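PDB 1HCU: alpha-1,2-Mannosidase from Trichoderma reesei, which probably trims alpha-1,2-linked mannose residues from high-mannose N-glycans as a calcium-dependent family 47 glycosyl hydrolase. Local coordinates for residues P11-V19 with Y462-D470. Sequence-based numbering, arbitrary orientation.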
loop_
_atom_site.group_PDB
_atom_site.type_symbol
_atom_site.label_atom_id
_atom_site.label_comp_id
_atom_site.label_asym_id
_atom_site.label_seq_id
_atom_site.Cartn_x
_atom_site.Cartn_y
_atom_site.Cartn_z
ATOM N N PRO A 11 8.290 -10.186 -20.796
ATOM C CA PRO A 11 9.073 -10.467 -19.594
ATOM C C PRO A 11 10.569 -10.355 -19.842
ATOM O O PRO A 11 11.054 -10.710 -20.917
ATOM C CB PRO A 11 8.645 -11.887 -19.223
ATOM C CG PRO A 11 8.264 -12.487 -20.546
ATOM C CD PRO A 11 7.496 -11.360 -21.196
ATOM N N ASN A 12 11.287 -9.831 -18.854
ATOM C CA ASN A 12 12.729 -9.691 -18.950
ATOM C C ASN A 12 13.328 -10.596 -17.883
ATOM O O ASN A 12 13.382 -10.241 -16.707
ATOM C CB ASN A 12 13.165 -8.248 -18.702
ATOM C CG ASN A 12 14.621 -8.005 -19.092
ATOM O OD1 ASN A 12 15.532 -8.694 -18.622
ATOM N ND2 ASN A 12 14.844 -7.020 -19.958
ATOM N N PRO A 13 13.779 -11.786 -18.284
ATOM C CA PRO A 13 14.371 -12.746 -17.352
ATOM C C PRO A 13 15.540 -12.186 -16.549
ATOM O O PRO A 13 15.622 -12.398 -15.339
ATOM C CB PRO A 13 14.779 -13.904 -18.265
ATOM C CG PRO A 13 15.066 -13.217 -19.570
ATOM C CD PRO A 13 13.909 -12.252 -19.674
ATOM N N THR A 14 16.436 -11.465 -17.212
ATOM C CA THR A 14 17.595 -10.901 -16.524
ATOM C C THR A 14 17.183 -9.935 -15.415
ATOM O O THR A 14 17.697 -9.987 -14.301
ATOM C CB THR A 14 18.525 -10.182 -17.518
ATOM O OG1 THR A 14 19.086 -11.149 -18.421
ATOM C CG2 THR A 14 19.649 -9.467 -16.783
ATOM N N ARG A 15 16.240 -9.060 -15.734
ATOM C CA ARG A 15 15.736 -8.073 -14.789
ATOM C C ARG A 15 15.004 -8.737 -13.607
ATOM O O ARG A 15 15.273 -8.430 -12.446
ATOM C CB ARG A 15 14.798 -7.115 -15.527
ATOM C CG ARG A 15 15.246 -5.669 -15.511
ATOM C CD ARG A 15 15.969 -5.221 -16.772
ATOM N NE ARG A 15 15.201 -4.166 -17.419
ATOM C CZ ARG A 15 15.708 -3.234 -18.217
ATOM N NH1 ARG A 15 14.907 -2.319 -18.748
ATOM N NH2 ARG A 15 17.008 -3.204 -18.478
ATOM N N ALA A 16 14.093 -9.658 -13.911
ATOM C CA ALA A 16 13.332 -10.363 -12.881
ATOM C C ALA A 16 14.257 -11.116 -11.930
ATOM O O ALA A 16 14.022 -11.146 -10.720
ATOM C CB ALA A 16 12.337 -11.339 -13.533
ATOM N N ALA A 17 15.304 -11.725 -12.480
ATOM C CA ALA A 17 16.265 -12.470 -11.678
ATOM C C ALA A 17 16.947 -11.547 -10.674
ATOM O O ALA A 17 17.163 -11.937 -9.522
ATOM C CB ALA A 17 17.314 -13.138 -12.585
ATOM N N ALA A 18 17.278 -10.325 -11.100
ATOM C CA ALA A 18 17.927 -9.372 -10.202
ATOM C C ALA A 18 17.044 -9.058 -8.990
ATOM O O ALA A 18 17.523 -9.033 -7.849
ATOM C CB ALA A 18 18.274 -8.089 -10.946
ATOM N N VAL A 19 15.755 -8.831 -9.233
ATOM C CA VAL A 19 14.823 -8.527 -8.149
ATOM C C VAL A 19 14.703 -9.745 -7.231
ATOM O O VAL A 19 14.694 -9.624 -6.004
ATOM C CB VAL A 19 13.430 -8.158 -8.707
ATOM C CG1 VAL A 19 12.475 -7.821 -7.566
ATOM C CG2 VAL A 19 13.561 -6.982 -9.657
ATOM N N TYR A 462 9.341 -7.159 -9.306
ATOM C CA TYR A 462 9.454 -8.463 -9.929
ATOM C C TYR A 462 8.383 -8.711 -10.997
ATOM O O TYR A 462 8.694 -9.109 -12.122
ATOM C CB TYR A 462 9.347 -9.542 -8.863
ATOM C CG TYR A 462 9.371 -10.930 -9.429
ATOM C CD1 TYR A 462 10.548 -11.466 -9.939
ATOM C CD2 TYR A 462 8.215 -11.701 -9.481
ATOM C CE1 TYR A 462 10.580 -12.731 -10.487
ATOM C CE2 TYR A 462 8.234 -12.975 -10.031
ATOM C CZ TYR A 462 9.424 -13.479 -10.530
ATOM O OH TYR A 462 9.467 -14.737 -11.066
ATOM N N LEU A 463 7.124 -8.475 -10.635
ATOM C CA LEU A 463 6.003 -8.705 -11.537
ATOM C C LEU A 463 6.062 -7.912 -12.832
ATOM O O LEU A 463 5.548 -8.357 -13.862
ATOM C CB LEU A 463 4.676 -8.417 -10.817
ATOM C CG LEU A 463 4.348 -9.386 -9.670
ATOM C CD1 LEU A 463 3.066 -8.946 -8.951
ATOM C CD2 LEU A 463 4.198 -10.796 -10.238
ATOM N N ILE A 464 6.688 -6.744 -12.801
ATOM C CA ILE A 464 6.768 -5.953 -14.013
ATOM C C ILE A 464 7.761 -6.562 -15.028
ATOM O O ILE A 464 7.672 -6.283 -16.227
ATOM C CB ILE A 464 7.109 -4.475 -13.680
ATOM C CG1 ILE A 464 6.736 -3.588 -14.870
ATOM C CG2 ILE A 464 8.567 -4.336 -13.297
ATOM C CD1 ILE A 464 6.804 -2.102 -14.574
ATOM N N PHE A 465 8.673 -7.417 -14.554
ATOM C CA PHE A 465 9.658 -8.076 -15.427
ATOM C C PHE A 465 9.340 -9.579 -15.591
ATOM O O PHE A 465 9.845 -10.239 -16.501
ATOM C CB PHE A 465 11.083 -7.932 -14.849
ATOM C CG PHE A 465 11.515 -6.497 -14.597
ATOM C CD1 PHE A 465 11.544 -5.565 -15.639
ATOM C CD2 PHE A 465 11.908 -6.085 -13.321
ATOM C CE1 PHE A 465 11.957 -4.253 -15.412
ATOM C CE2 PHE A 465 12.320 -4.772 -13.083
ATOM C CZ PHE A 465 12.346 -3.851 -14.132
ATOM N N ALA A 466 8.491 -10.097 -14.706
ATOM C CA ALA A 466 8.110 -11.510 -14.691
ATOM C C ALA A 466 7.200 -11.996 -15.814
ATOM O O ALA A 466 6.689 -11.212 -16.613
ATOM C CB ALA A 466 7.467 -11.854 -13.340
ATOM N N GLU A 467 7.003 -13.311 -15.840
ATOM C CA GLU A 467 6.168 -13.977 -16.831
ATOM C C GLU A 467 4.697 -13.808 -16.461
ATOM O O GLU A 467 4.364 -13.522 -15.311
ATOM C CB GLU A 467 6.503 -15.473 -16.877
ATOM C CG GLU A 467 7.977 -15.805 -17.113
ATOM C CD GLU A 467 8.415 -15.594 -18.558
ATOM O OE1 GLU A 467 7.760 -16.156 -19.472
ATOM O OE2 GLU A 467 9.417 -14.875 -18.780
ATOM N N GLU A 468 3.817 -14.004 -17.436
ATOM C CA GLU A 468 2.382 -13.880 -17.204
ATOM C C GLU A 468 1.840 -14.877 -16.179
ATOM O O GLU A 468 2.386 -15.962 -16.006
ATOM C CB GLU A 468 1.619 -14.066 -18.518
ATOM C CG GLU A 468 1.558 -12.838 -19.392
ATOM C CD GLU A 468 0.960 -11.640 -18.661
ATOM O OE1 GLU A 468 -0.059 -11.812 -17.946
ATOM O OE2 GLU A 468 1.510 -10.527 -18.812
ATOM N N SER A 469 0.761 -14.490 -15.503
ATOM C CA SER A 469 0.087 -15.338 -14.522
ATOM C C SER A 469 -1.234 -14.659 -14.177
ATOM O O SER A 469 -1.514 -13.561 -14.660
ATOM C CB SER A 469 0.928 -15.516 -13.253
ATOM O OG SER A 469 0.760 -14.438 -12.349
ATOM N N ASP A 470 -2.043 -15.303 -13.349
ATOM C CA ASP A 470 -3.329 -14.733 -12.962
ATOM C C ASP A 470 -3.178 -13.548 -12.011
ATOM O O ASP A 470 -4.079 -12.733 -11.876
ATOM C CB ASP A 470 -4.204 -15.803 -12.303
ATOM C CG ASP A 470 -4.725 -16.817 -13.295
ATOM O OD1 ASP A 470 -3.924 -17.635 -13.805
ATOM O OD2 ASP A 470 -5.940 -16.788 -13.574
#
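Asn-12 N donates to Phe-465 O at 2.8 Å; the N-H...O angle of 140° is bent, but the donor lies in the carbonyl plane on a lone pair. This bond ties the residue just before helix 13-33 to the C-terminal region of helix 451-465. Asn-12 is the N-cap: its OD1 accepts from Arg-15 N at 3.0 Å, with the donor well above the amide plane.

The Phe-465 ring lies between two aliphatic groups. Arg-15 CG sits 3.5 Å from the ring centroid, 10° off the normal, a CH-pi contact over one face, while Ile-464 CG2 covers the opposite face. With CG anti to its carbonyl carbon, Phe-465 carries the ring under the Arg-15 chain; the guanidinium, its plane 80° from the ring's, turns an edge toward Phe-465 CE1. Replacing Phe-465 by an alanine is likely to strip the Arg-15 methylenes of their aromatic surface and open a gap between them and Ile-464 CG2.

Beside the ring, Ala-16 CB packs on Phe-465 CB (3.9 Å) and Tyr-462 CE1 (3.8 Å), and Ala-16 O lies at the tyrosine edge. Val-19 CG1, anti to its backbone N, reaches Tyr-462 CB at 3.8 Å.

Helix 408-425 packs alongside: Asp-412 forms a salt bridge with Arg-15 NH1, Trp-415 makes a cation-pi contact with Arg-15, and Leu-418 touches Val-19. The contact thus joins the N-terminal helix to helix 451-465 within the (alpha/alpha)7 barrel of glycosyl hydrolase family 47, with Ile-464 also packed against helix 393-405.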